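Local structure of putative protease (Parabacteroides distasonis ATCC 8503, 3KD4) at residues 245-250 / 301-306; 228-233 / 291-296; 338-343 / 361-366; 213-218 / 307-312; 249-254 / 295-300. The protein is of unknown function but is probably an exported protein, and may be a protease. All coordinates share one frame; numbering follows the deposited sequence.

Contact 1: residues 245-250 / 301-306; sequences QEKVNI and AGIPSE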
# COMPACT_ATOMS: atom_id res chain seq x y z
N GLN A 245 2.55 27.76 11.28
CA GLN A 245 2.89 26.39 11.57
C GLN A 245 2.07 25.87 12.76
O GLN A 245 1.64 24.71 12.78
CB GLN A 245 4.38 26.23 11.82
CG GLN A 245 4.81 24.76 12.03
CD GLN A 245 4.57 23.91 10.80
OE1 GLN A 245 5.09 24.21 9.75
NE2 GLN A 245 3.75 22.86 10.92
N GLU A 246 1.86 26.74 13.75
CA GLU A 246 1.13 26.35 14.94
C GLU A 246 -0.30 25.99 14.52
O GLU A 246 -0.86 25.04 15.00
CB GLU A 246 1.13 27.49 15.98
CG GLU A 246 0.36 27.13 17.24
CD GLU A 246 0.34 28.22 18.30
OE1 GLU A 246 1.24 29.10 18.29
OE2 GLU A 246 -0.59 28.20 19.13
N LYS A 247 -0.86 26.78 13.61
CA LYS A 247 -2.21 26.52 13.14
C LYS A 247 -2.33 25.16 12.46
O LYS A 247 -3.30 24.43 12.71
CB LYS A 247 -2.65 27.60 12.17
CG LYS A 247 -2.77 28.98 12.76
CD LYS A 247 -3.28 29.88 11.69
CE LYS A 247 -3.57 31.28 12.16
NZ LYS A 247 -4.17 32.00 10.99
N VAL A 248 -1.37 24.82 11.61
CA VAL A 248 -1.35 23.50 10.97
C VAL A 248 -1.29 22.42 12.06
O VAL A 248 -2.05 21.44 12.04
CB VAL A 248 -0.17 23.33 9.95
CG1 VAL A 248 -0.07 21.86 9.45
CG2 VAL A 248 -0.30 24.33 8.78
N ASN A 249 -0.41 22.60 13.03
CA ASN A 249 -0.25 21.59 14.08
C ASN A 249 -1.52 21.38 14.88
O ASN A 249 -1.88 20.25 15.18
CB ASN A 249 0.87 21.98 15.03
CG ASN A 249 2.21 22.11 14.32
OD1 ASN A 249 2.41 21.58 13.21
ND2 ASN A 249 3.14 22.81 14.97
N ILE A 250 -2.19 22.47 15.22
CA ILE A 250 -3.44 22.39 15.98
C ILE A 250 -4.48 21.58 15.19
O ILE A 250 -5.08 20.63 15.72
CB ILE A 250 -3.96 23.81 16.32
CG1 ILE A 250 -3.07 24.45 17.40
CG2 ILE A 250 -5.42 23.74 16.81
CD1 ILE A 250 -3.32 25.97 17.64
N ALA A 301 -8.74 27.98 8.26
CA ALA A 301 -7.79 28.58 9.18
C ALA A 301 -6.76 29.51 8.55
O ALA A 301 -5.90 30.02 9.27
CB ALA A 301 -7.07 27.48 9.97
N GLY A 302 -6.85 29.77 7.25
CA GLY A 302 -5.92 30.67 6.58
C GLY A 302 -4.67 29.98 6.04
O GLY A 302 -3.68 30.65 5.76
N ILE A 303 -4.69 28.64 5.91
CA ILE A 303 -3.53 27.89 5.37
C ILE A 303 -3.94 27.34 4.01
O ILE A 303 -4.77 26.40 3.92
CB ILE A 303 -3.06 26.76 6.30
CG1 ILE A 303 -2.81 27.30 7.72
CG2 ILE A 303 -1.79 26.06 5.75
CD1 ILE A 303 -1.64 28.25 7.84
N PRO A 304 -3.41 27.92 2.93
CA PRO A 304 -3.85 27.44 1.64
C PRO A 304 -3.46 25.97 1.49
O PRO A 304 -2.29 25.63 1.67
CB PRO A 304 -3.12 28.35 0.66
CG PRO A 304 -2.86 29.58 1.45
CD PRO A 304 -2.52 29.09 2.79
N SER A 305 -4.45 25.14 1.19
CA SER A 305 -4.30 23.69 1.18
C SER A 305 -5.09 23.03 0.06
O SER A 305 -6.11 23.55 -0.43
CB SER A 305 -4.74 23.08 2.54
OG SER A 305 -3.96 23.64 3.62
N GLU A 306 -4.62 21.86 -0.34
CA GLU A 306 -5.29 21.07 -1.37
C GLU A 306 -5.09 19.57 -1.14
O GLU A 306 -4.04 19.15 -0.66
CB GLU A 306 -4.65 21.39 -2.72
CG GLU A 306 -5.43 22.28 -3.63
CD GLU A 306 -4.82 22.29 -5.05
OE1 GLU A 306 -3.71 22.81 -5.19
OE2 GLU A 306 -5.47 21.75 -5.98
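Lys247 and Ala301 meet at the flat peptide group that joins Ala301 to Gly302, approached not over a face but at its oxygen: NZ comes in nearly along the C=O axis (165° at the oxygen) and donates to Ala301 O over 3.1 Å. A second flat group stands on the helix, where the Gln245 amide gives an in-plane N-H to Asn249 OD1, NE2 lying 2.9 Å from it. The lysine reaches so far because its chain is extended beyond CG, and its CD passes 3.6 Å from the same Ala301 oxygen. Gly302, at positive phi, ends helix 287-300 in a Schellman motif, so the ammonium group sits at a helix C-terminus, where its positive charge would probably interact favourably with the helix dipole. A leucine in place of this lysine would probably leave the Ala301 carbonyl without this donor and the helix end without its nearby positive charge.

Next along the helix is an apolar contact: Val248 CG2 rests 3.8 Å from Ile303 CG2, the two side chains crossing at about a right angle. Ser305 OG turns back to Ile303 O at 2.9 Å, from above the carbonyl plane.

Helix 244-258 thus packs on the turn that leads from helix 287-300 into strand 305-312. Thr238 of helix 228-238 touches both Lys247 and Ala301, while Val334 and Ala332 of strand 327-334 meet Val248 and Ile303, respectively.

Contact 2: residues 228-233 / 291-296; sequences YESKTF and AQLLNV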
# COMPACT_ATOMS: atom_id res chain seq x y z
N TYR A 228 -19.77 23.82 7.17
CA TYR A 228 -19.86 25.06 7.95
C TYR A 228 -19.25 24.93 9.34
O TYR A 228 -18.42 25.74 9.73
CB TYR A 228 -21.32 25.54 8.08
CG TYR A 228 -21.40 26.73 9.03
CD1 TYR A 228 -21.06 28.02 8.59
CD2 TYR A 228 -21.74 26.56 10.37
CE1 TYR A 228 -21.10 29.11 9.44
CE2 TYR A 228 -21.76 27.65 11.24
CZ TYR A 228 -21.45 28.92 10.77
OH TYR A 228 -21.49 30.02 11.63
N GLU A 229 -19.65 23.90 10.07
CA GLU A 229 -19.11 23.67 11.39
C GLU A 229 -17.60 23.42 11.38
O GLU A 229 -16.88 23.93 12.23
CB GLU A 229 -19.83 22.51 12.08
CG GLU A 229 -19.09 22.03 13.39
CD GLU A 229 -19.89 21.00 14.24
OE1 GLU A 229 -21.13 20.91 14.02
OE2 GLU A 229 -19.27 20.30 15.10
N SER A 230 -17.14 22.63 10.42
CA SER A 230 -15.74 22.27 10.32
C SER A 230 -14.90 23.54 10.09
O SER A 230 -13.85 23.72 10.72
CB SER A 230 -15.54 21.24 9.22
OG SER A 230 -16.24 20.01 9.51
N LYS A 231 -15.37 24.42 9.21
CA LYS A 231 -14.68 25.67 8.97
C LYS A 231 -14.70 26.58 10.21
O LYS A 231 -13.70 27.17 10.55
CB LYS A 231 -15.31 26.41 7.80
CG LYS A 231 -15.10 25.71 6.44
CD LYS A 231 -16.06 26.27 5.40
CE LYS A 231 -15.84 25.61 4.04
NZ LYS A 231 -16.85 26.07 3.04
N THR A 232 -15.85 26.70 10.85
CA THR A 232 -15.99 27.59 12.01
C THR A 232 -15.13 27.06 13.11
O THR A 232 -14.37 27.81 13.71
CB THR A 232 -17.45 27.75 12.44
OG1 THR A 232 -18.21 28.28 11.35
CG2 THR A 232 -17.57 28.70 13.67
N PHE A 233 -15.20 25.75 13.35
CA PHE A 233 -14.37 25.10 14.39
C PHE A 233 -12.87 25.31 14.15
O PHE A 233 -12.13 25.56 15.11
CB PHE A 233 -14.69 23.61 14.43
CG PHE A 233 -14.16 22.86 15.63
CD1 PHE A 233 -13.86 23.47 16.85
CD2 PHE A 233 -14.03 21.49 15.55
CE1 PHE A 233 -13.41 22.71 17.93
CE2 PHE A 233 -13.57 20.73 16.63
CZ PHE A 233 -13.27 21.35 17.83
N ALA A 291 -8.87 13.28 4.55
CA ALA A 291 -8.14 14.20 3.72
C ALA A 291 -8.94 15.48 3.45
O ALA A 291 -8.38 16.57 3.50
CB ALA A 291 -7.77 13.53 2.39
N GLN A 292 -10.22 15.35 3.15
CA GLN A 292 -11.06 16.53 2.84
C GLN A 292 -11.36 17.33 4.07
O GLN A 292 -11.37 18.56 4.02
CB GLN A 292 -12.36 16.14 2.13
CG GLN A 292 -13.27 17.32 1.74
CD GLN A 292 -12.64 18.31 0.77
OE1 GLN A 292 -11.54 18.12 0.29
NE2 GLN A 292 -13.38 19.39 0.47
N LEU A 293 -11.59 16.66 5.20
CA LEU A 293 -11.81 17.36 6.47
C LEU A 293 -10.61 18.26 6.85
O LEU A 293 -10.75 19.45 7.19
CB LEU A 293 -12.10 16.35 7.58
CG LEU A 293 -12.31 16.98 8.96
CD1 LEU A 293 -13.45 18.03 8.88
CD2 LEU A 293 -12.57 15.93 10.08
N LEU A 294 -9.43 17.68 6.76
CA LEU A 294 -8.19 18.40 7.06
C LEU A 294 -8.03 19.58 6.08
O LEU A 294 -7.77 20.70 6.47
CB LEU A 294 -7.04 17.39 6.93
CG LEU A 294 -5.59 17.81 7.13
CD1 LEU A 294 -5.35 18.42 8.53
CD2 LEU A 294 -4.67 16.60 6.84
N ASN A 295 -8.21 19.31 4.78
CA ASN A 295 -8.16 20.37 3.77
C ASN A 295 -9.16 21.53 4.05
O ASN A 295 -8.77 22.71 4.01
CB ASN A 295 -8.43 19.73 2.39
CG ASN A 295 -8.36 20.73 1.26
OD1 ASN A 295 -7.38 21.46 1.13
ND2 ASN A 295 -9.41 20.78 0.47
N VAL A 296 -10.40 21.19 4.35
CA VAL A 296 -11.42 22.21 4.65
C VAL A 296 -11.02 23.03 5.88
O VAL A 296 -11.10 24.25 5.89
CB VAL A 296 -12.79 21.56 4.91
CG1 VAL A 296 -13.76 22.55 5.58
CG2 VAL A 296 -13.37 21.00 3.58
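The apolar part of this helix pair is carried by Val296, whose CG1 lies 3.5 Å from Lys231 CG and 4.0 Å from Lys231 CE. The valine points CG1 away from its own backbone N (chi1 165°), and the extended lysine passes across it at about a right angle, presenting methylenes rather than charge. Beside them Leu293 sends CD1 to Ser230, 3.8 Å from Ser230 CB.

The polar groups take little part in joining the two segments, and no hydrogen bond crosses between them. Ser230 OG is 3.5 Å from Leu293 CD1, but its hydrogen bond is with Asp277, which also receives the backbone N-H of Glu229. Lys231 likewise spends its ammonium group on the Gln226 carbonyl, leaving its aliphatic stem to pack.

The backbones set the frame. The axes of 228-233 and 291-296 come within 9.7 Å at a signed angle of -50°, and the nearest CA atoms, those of Lys231 and Val296, are 6.4 Å apart. A crossing near -50° is among the commonest in globular helix packing. Here it packs helix 228-238 on helix 287-300, which itself lies against strand 305-312, in an arrangement consistent with a transglutaminase-like core.

Contact 3: residues 338-343 / 361-366; sequences DQYLSA and TSIEIE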
# COMPACT_ATOMS: atom_id res chain seq x y z
N ASP A 338 5.53 24.70 1.01
CA ASP A 338 4.62 23.60 1.12
C ASP A 338 5.11 22.50 2.04
O ASP A 338 6.28 22.18 2.06
CB ASP A 338 4.35 23.02 -0.25
CG ASP A 338 3.46 23.89 -1.08
OD1 ASP A 338 2.85 24.85 -0.54
OD2 ASP A 338 3.37 23.58 -2.29
N GLN A 339 4.19 21.89 2.79
CA GLN A 339 4.47 20.66 3.50
C GLN A 339 3.33 19.72 3.24
O GLN A 339 2.20 20.16 2.93
CB GLN A 339 4.69 20.92 5.02
CG GLN A 339 3.45 21.44 5.73
CD GLN A 339 3.77 21.96 7.12
OE1 GLN A 339 3.24 21.47 8.10
NE2 GLN A 339 4.63 22.96 7.20
N TYR A 340 3.62 18.43 3.32
CA TYR A 340 2.66 17.39 2.98
C TYR A 340 2.21 16.63 4.23
O TYR A 340 3.04 16.27 5.05
CB TYR A 340 3.25 16.44 1.95
CG TYR A 340 3.76 17.20 0.74
CD1 TYR A 340 2.89 17.95 -0.04
CD2 TYR A 340 5.12 17.20 0.40
CE1 TYR A 340 3.34 18.67 -1.16
CE2 TYR A 340 5.58 17.90 -0.72
CZ TYR A 340 4.66 18.64 -1.49
OH TYR A 340 5.09 19.38 -2.54
N LEU A 341 0.90 16.43 4.35
CA LEU A 341 0.33 15.68 5.46
C LEU A 341 -0.26 14.38 4.92
O LEU A 341 -1.12 14.40 4.04
CB LEU A 341 -0.74 16.52 6.18
CG LEU A 341 -0.46 18.01 6.38
CD1 LEU A 341 -1.46 18.62 7.36
CD2 LEU A 341 0.96 18.25 6.86
N SER A 342 0.22 13.26 5.46
CA SER A 342 -0.17 11.90 5.07
C SER A 342 0.30 10.93 6.16
O SER A 342 1.10 11.28 7.05
CB SER A 342 0.46 11.49 3.73
OG SER A 342 1.85 11.76 3.73
N ALA A 343 -0.20 9.70 6.09
CA ALA A 343 0.07 8.71 7.13
C ALA A 343 1.57 8.43 7.10
O ALA A 343 2.21 8.41 8.14
CB ALA A 343 -0.76 7.43 6.86
N THR A 361 -2.54 19.53 -11.02
CA THR A 361 -1.12 19.85 -11.15
C THR A 361 -0.26 18.72 -10.61
O THR A 361 -0.42 18.29 -9.46
CB THR A 361 -0.80 21.13 -10.34
OG1 THR A 361 -1.63 22.18 -10.82
CG2 THR A 361 0.71 21.57 -10.40
N SER A 362 0.63 18.22 -11.46
CA SER A 362 1.63 17.25 -11.05
C SER A 362 2.64 17.93 -10.11
O SER A 362 2.97 19.10 -10.28
CB SER A 362 2.37 16.69 -12.26
OG SER A 362 1.43 16.14 -13.18
N ILE A 363 3.09 17.20 -9.11
CA ILE A 363 4.06 17.74 -8.14
C ILE A 363 5.30 16.84 -8.10
O ILE A 363 5.21 15.65 -7.84
CB ILE A 363 3.47 17.82 -6.76
CG1 ILE A 363 2.19 18.63 -6.78
CG2 ILE A 363 4.51 18.43 -5.77
CD1 ILE A 363 1.51 18.77 -5.44
N GLU A 364 6.45 17.43 -8.36
CA GLU A 364 7.71 16.70 -8.33
C GLU A 364 8.19 16.59 -6.88
O GLU A 364 8.95 17.45 -6.41
CB GLU A 364 8.72 17.45 -9.21
CG GLU A 364 10.10 16.85 -9.31
CD GLU A 364 11.04 17.72 -10.14
OE1 GLU A 364 10.56 18.46 -11.04
OE2 GLU A 364 12.25 17.67 -9.88
N ILE A 365 7.72 15.57 -6.16
CA ILE A 365 8.00 15.42 -4.73
C ILE A 365 9.47 15.02 -4.61
O ILE A 365 9.93 14.13 -5.32
CB ILE A 365 7.15 14.33 -4.03
CG1 ILE A 365 5.64 14.59 -4.22
CG2 ILE A 365 7.50 14.24 -2.51
CD1 ILE A 365 5.15 15.79 -3.46
N GLU A 366 10.20 15.69 -3.73
CA GLU A 366 11.61 15.33 -3.47
C GLU A 366 11.68 14.06 -2.62
O GLU A 366 10.71 13.69 -1.94
CB GLU A 366 12.36 16.46 -2.79
CG GLU A 366 11.93 16.69 -1.35
CD GLU A 366 12.57 17.95 -0.71
OE1 GLU A 366 13.41 18.63 -1.36
OE2 GLU A 366 12.18 18.27 0.43
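Tyr340 receives a methyl over one face of its ring: Ile365 CD1 lies 3.5 Å from Tyr340 CE2 and just as far from CZ, with CD2 and CE1 a little more distant, so it sits toward the phenol end of the ring. A second methyl, Ile363 CG2, comes obliquely to the same end, 3.4 Å from Tyr340 OH. These are van der Waals contacts, one of them of a methyl with the phenol oxygen; no hydrogen bond joins the two segments.

Ile365 brings CD1 to the ring through its own torsions (chi1 -56°, chi2 -69°), and the two side chains approach head-on from their segments. Glu364, between the isoleucines, is the centre of an inverse gamma turn, a tight bend between the two residues that meet the one phenol. In the next shell Leu346 of helix 346-349 touches both Tyr340 and Ile365.

Although 337-341 and 362-363 are the outermost strands of the five-stranded antiparallel sheet, Tyr340 and Ile363 meet over Leu308 of central strand 305-312, which touches them both. Ile365, just past the weakly bonded strand 362-363, joins them, with helix 346-349 packed against the same group.

Contact 4: residues 213-218 / 307-312; sequences AALATL and VLAVYP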
# COMPACT_ATOMS: atom_id res chain seq x y z
N ALA A 213 -10.01 15.56 -15.48
CA ALA A 213 -11.46 15.62 -15.29
C ALA A 213 -11.94 14.65 -14.18
O ALA A 213 -12.81 15.00 -13.41
CB ALA A 213 -12.23 15.34 -16.62
N ALA A 214 -11.34 13.47 -14.11
CA ALA A 214 -11.61 12.54 -13.03
C ALA A 214 -11.35 13.20 -11.66
O ALA A 214 -12.19 13.16 -10.74
CB ALA A 214 -10.81 11.26 -13.21
N LEU A 215 -10.18 13.81 -11.53
CA LEU A 215 -9.80 14.51 -10.29
C LEU A 215 -10.70 15.71 -9.99
O LEU A 215 -11.10 15.92 -8.84
CB LEU A 215 -8.32 14.92 -10.36
CG LEU A 215 -7.31 13.76 -10.42
CD1 LEU A 215 -5.87 14.22 -10.69
CD2 LEU A 215 -7.39 12.88 -9.15
N ALA A 216 -11.08 16.44 -11.03
CA ALA A 216 -11.98 17.63 -10.87
C ALA A 216 -13.36 17.16 -10.45
O ALA A 216 -14.01 17.78 -9.60
CB ALA A 216 -12.08 18.49 -12.19
N THR A 217 -13.82 16.06 -11.02
CA THR A 217 -15.07 15.49 -10.55
C THR A 217 -15.02 15.10 -9.07
O THR A 217 -15.96 15.38 -8.32
CB THR A 217 -15.50 14.32 -11.42
OG1 THR A 217 -15.81 14.86 -12.73
CG2 THR A 217 -16.73 13.63 -10.80
N LEU A 218 -13.95 14.45 -8.66
CA LEU A 218 -13.79 14.10 -7.25
C LEU A 218 -13.84 15.35 -6.37
O LEU A 218 -14.56 15.41 -5.36
CB LEU A 218 -12.50 13.32 -7.02
CG LEU A 218 -12.16 12.89 -5.58
CD1 LEU A 218 -13.27 11.98 -4.97
CD2 LEU A 218 -10.80 12.18 -5.54
N VAL A 307 -6.07 18.77 -1.54
CA VAL A 307 -5.95 17.32 -1.52
C VAL A 307 -5.08 16.88 -2.70
O VAL A 307 -5.13 17.47 -3.80
CB VAL A 307 -7.35 16.64 -1.52
CG1 VAL A 307 -7.23 15.12 -1.58
CG2 VAL A 307 -8.16 17.08 -0.28
N LEU A 308 -4.26 15.86 -2.47
CA LEU A 308 -3.40 15.28 -3.48
C LEU A 308 -3.72 13.81 -3.63
O LEU A 308 -3.98 13.11 -2.65
CB LEU A 308 -1.92 15.40 -3.07
CG LEU A 308 -1.41 16.76 -2.60
CD1 LEU A 308 0.11 16.67 -2.28
CD2 LEU A 308 -1.68 17.84 -3.68
N ALA A 309 -3.68 13.35 -4.87
CA ALA A 309 -3.78 11.95 -5.20
C ALA A 309 -2.39 11.41 -5.55
O ALA A 309 -1.62 12.08 -6.26
CB ALA A 309 -4.76 11.75 -6.37
N VAL A 310 -2.08 10.21 -5.06
CA VAL A 310 -0.81 9.55 -5.34
C VAL A 310 -1.06 8.32 -6.19
O VAL A 310 -1.85 7.43 -5.81
CB VAL A 310 -0.10 9.13 -4.00
CG1 VAL A 310 1.32 8.56 -4.27
CG2 VAL A 310 -0.04 10.33 -3.01
N TYR A 311 -0.42 8.30 -7.36
CA TYR A 311 -0.49 7.21 -8.30
C TYR A 311 0.85 6.50 -8.40
O TYR A 311 1.90 7.11 -8.14
CB TYR A 311 -0.73 7.74 -9.72
CG TYR A 311 -2.03 8.45 -9.94
CD1 TYR A 311 -2.15 9.82 -9.73
CD2 TYR A 311 -3.14 7.75 -10.38
CE1 TYR A 311 -3.37 10.47 -10.00
CE2 TYR A 311 -4.32 8.38 -10.62
CZ TYR A 311 -4.43 9.73 -10.43
OH TYR A 311 -5.66 10.28 -10.66
N PRO A 312 0.83 5.24 -8.85
CA PRO A 312 2.07 4.58 -9.21
C PRO A 312 2.82 5.38 -10.24
O PRO A 312 2.22 6.03 -11.11
CB PRO A 312 1.63 3.23 -9.79
CG PRO A 312 0.26 3.00 -9.24
CD PRO A 312 -0.35 4.36 -9.00
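Leu215 and Tyr311 reach for each other with the same first torsion, each holding CG anti to its own carbonyl carbon (chi1 -64° in both). In the leucine a chi2 of 172° sets CD1 anti to CA and leaves CD2 as the branch that meets Ala309 and the tyrosine oxygen. In the tyrosine the ring stands out from the strand toward the helix.

The meeting is between a branched end and a hydroxyl. Leu215 CD2 lies 3.5 Å from Tyr311 OH, with Leu215 CG and CD1 both 3.9 Å from that oxygen. The same CD2 touches Ala309 CB at 4.0 Å, so one methyl serves two residues that lie two apart on the same side of strand 305-312. Cutting this leucine back to an alanine is likely to open a gap beside Ala309 and leave the phenol end of Tyr311 without the branch packed against it.

Around them Val356 of strand 353-357 also meets Leu215, and Thr317 and Cys320 meet the tyrosine. Between helix 211-222 and strand 305-312 no hydrogen bond is formed in these segments. The contact consequently depends on shape and on the burial of methyls, and nothing in it directs the tyrosine hydroxyl as a bond would.

Contact 5: residues 249-254 / 295-300; sequences NIIRDH and NVMLNA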
# COMPACT_ATOMS: atom_id res chain seq x y z
N ASN A 249 -0.41 22.60 13.03
CA ASN A 249 -0.25 21.59 14.08
C ASN A 249 -1.52 21.38 14.88
O ASN A 249 -1.88 20.25 15.18
CB ASN A 249 0.87 21.98 15.03
CG ASN A 249 2.21 22.11 14.32
OD1 ASN A 249 2.41 21.58 13.21
ND2 ASN A 249 3.14 22.81 14.97
N ILE A 250 -2.19 22.47 15.22
CA ILE A 250 -3.44 22.39 15.98
C ILE A 250 -4.48 21.58 15.19
O ILE A 250 -5.08 20.63 15.72
CB ILE A 250 -3.96 23.81 16.32
CG1 ILE A 250 -3.07 24.45 17.40
CG2 ILE A 250 -5.42 23.74 16.81
CD1 ILE A 250 -3.32 25.97 17.64
N ILE A 251 -4.64 21.89 13.90
CA ILE A 251 -5.65 21.24 13.08
C ILE A 251 -5.30 19.75 12.87
O ILE A 251 -6.12 18.86 13.13
CB ILE A 251 -5.86 21.96 11.73
CG1 ILE A 251 -6.32 23.42 11.95
CG2 ILE A 251 -6.84 21.17 10.82
CD1 ILE A 251 -7.66 23.57 12.63
N ARG A 252 -4.09 19.49 12.41
CA ARG A 252 -3.61 18.12 12.21
C ARG A 252 -3.76 17.28 13.48
O ARG A 252 -4.23 16.16 13.43
CB ARG A 252 -2.14 18.16 11.79
CG ARG A 252 -1.60 16.86 11.26
CD ARG A 252 -0.07 16.91 11.11
NE ARG A 252 0.51 17.18 12.41
CZ ARG A 252 1.16 18.29 12.77
NH1 ARG A 252 1.42 19.27 11.88
NH2 ARG A 252 1.59 18.42 14.03
N ASP A 253 -3.32 17.80 14.62
CA ASP A 253 -3.37 17.05 15.87
C ASP A 253 -4.80 16.83 16.31
O ASP A 253 -5.13 15.76 16.78
CB ASP A 253 -2.60 17.77 16.97
CG ASP A 253 -1.09 17.75 16.74
OD1 ASP A 253 -0.63 16.93 15.91
OD2 ASP A 253 -0.38 18.56 17.36
N HIS A 254 -5.65 17.84 16.15
CA HIS A 254 -7.05 17.62 16.48
C HIS A 254 -7.64 16.45 15.70
O HIS A 254 -8.34 15.61 16.27
CB HIS A 254 -7.92 18.83 16.22
CG HIS A 254 -9.33 18.62 16.68
ND1 HIS A 254 -9.70 18.77 18.00
CD2 HIS A 254 -10.44 18.21 16.02
CE1 HIS A 254 -10.98 18.48 18.13
NE2 HIS A 254 -11.46 18.15 16.93
N ASN A 295 -8.21 19.31 4.78
CA ASN A 295 -8.16 20.37 3.77
C ASN A 295 -9.16 21.53 4.05
O ASN A 295 -8.77 22.71 4.01
CB ASN A 295 -8.43 19.73 2.39
CG ASN A 295 -8.36 20.73 1.26
OD1 ASN A 295 -7.38 21.46 1.13
ND2 ASN A 295 -9.41 20.78 0.47
N VAL A 296 -10.40 21.19 4.35
CA VAL A 296 -11.42 22.21 4.65
C VAL A 296 -11.02 23.03 5.88
O VAL A 296 -11.10 24.25 5.89
CB VAL A 296 -12.79 21.56 4.91
CG1 VAL A 296 -13.76 22.55 5.58
CG2 VAL A 296 -13.37 21.00 3.58
N MSE A 297 -10.52 22.35 6.90
CA MSE A 297 -10.19 23.04 8.16
C MSE A 297 -8.93 23.88 7.98
O MSE A 297 -8.90 25.05 8.41
CB MSE A 297 -10.04 22.02 9.28
CG MSE A 297 -11.34 21.39 9.64
SE MSE A 297 -11.26 20.21 11.22
CE MSE A 297 -11.30 21.65 12.55
N LEU A 298 -7.89 23.32 7.36
CA LEU A 298 -6.69 24.13 7.07
C LEU A 298 -7.02 25.40 6.28
O LEU A 298 -6.64 26.50 6.68
CB LEU A 298 -5.63 23.33 6.33
CG LEU A 298 -5.00 22.19 7.13
CD1 LEU A 298 -4.17 21.29 6.18
CD2 LEU A 298 -4.16 22.73 8.28
N ASN A 299 -7.76 25.26 5.19
CA ASN A 299 -8.15 26.44 4.41
C ASN A 299 -8.96 27.44 5.22
O ASN A 299 -8.72 28.65 5.11
CB ASN A 299 -8.90 26.06 3.15
CG ASN A 299 -7.96 25.59 2.05
OD1 ASN A 299 -7.17 26.37 1.53
ND2 ASN A 299 -8.01 24.31 1.72
N ALA A 300 -9.87 26.95 6.06
CA ALA A 300 -10.71 27.85 6.85
C ALA A 300 -9.84 28.60 7.84
O ALA A 300 -10.17 29.73 8.21
CB ALA A 300 -11.84 27.06 7.56
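Ile251 and Leu298 bring helices 244-258 and 287-300 together, their CA atoms 6.7 Å apart at the closest backbone approach. Ile251 is the chief contributor on its helix. Its CG2 branch lies 3.7 Å from Met297 CB, while its CB meets Leu298 CD2 at 3.9 Å, the isoleucine and leucine running alongside each other and pointing opposite ways. Met297, present as selenomethionine, bends at its third torsion (79°), which curls its CE back to within 4.1 Å of Ile251 CD1. Met297 therefore touches both branches of the isoleucine, while Leu298 CD2 lies against its CB and also against CG2. No polar bond crosses between the helices.

The polar groups work within each helix. Arg252 NH1 donates to Asn249 OD1 over 2.8 Å, nearly straight at 160° and at the edge of the guanidinium plane; NH2 adds a weak bond to the same oxygen and a weak, salt-bridged one to Asp253 OD1 at 3.3 Å. The guanidinium is thus kept along its own helix. On the other helix Asn299 ND2 reaches Asn295 O at 2.9 Å, on the opposite face of that carbonyl from Asn299 N, so one oxygen is gripped by two donors.

Helix 228-238 closes one flank: Thr238 touches Ile251, Ala234 touches Met297, and Phe233 meets His254 edge-to-face. Toward the sheet, Ser305 of strand 305-312 packs on Leu298, and its carbonyl is a further acceptor for Asn299 ND2.

In the fold
Four of the five contacts gather on helix 287-300 or the strand that follows it. Contacts 1 and 5 share helix 244-258 and have centres about 5 Å apart; Ile303 N lies 3.0 Å from Leu298 O, a probable hydrogen bond between them. Contact 2, about 7 Å from contact 5 between centres, adds helix 228-238, so three helices form one cluster. Strand 305-312 then links this cluster to contact 4, whereas contact 3, its centre about 13 Å from that of contact 4, uses the other side of that strand through Leu308. Gln245 OE1 and Gln339 NE2, 2.9 Å apart, tie contact 1 to contact 3. No catalytic residue has been identified at these contacts.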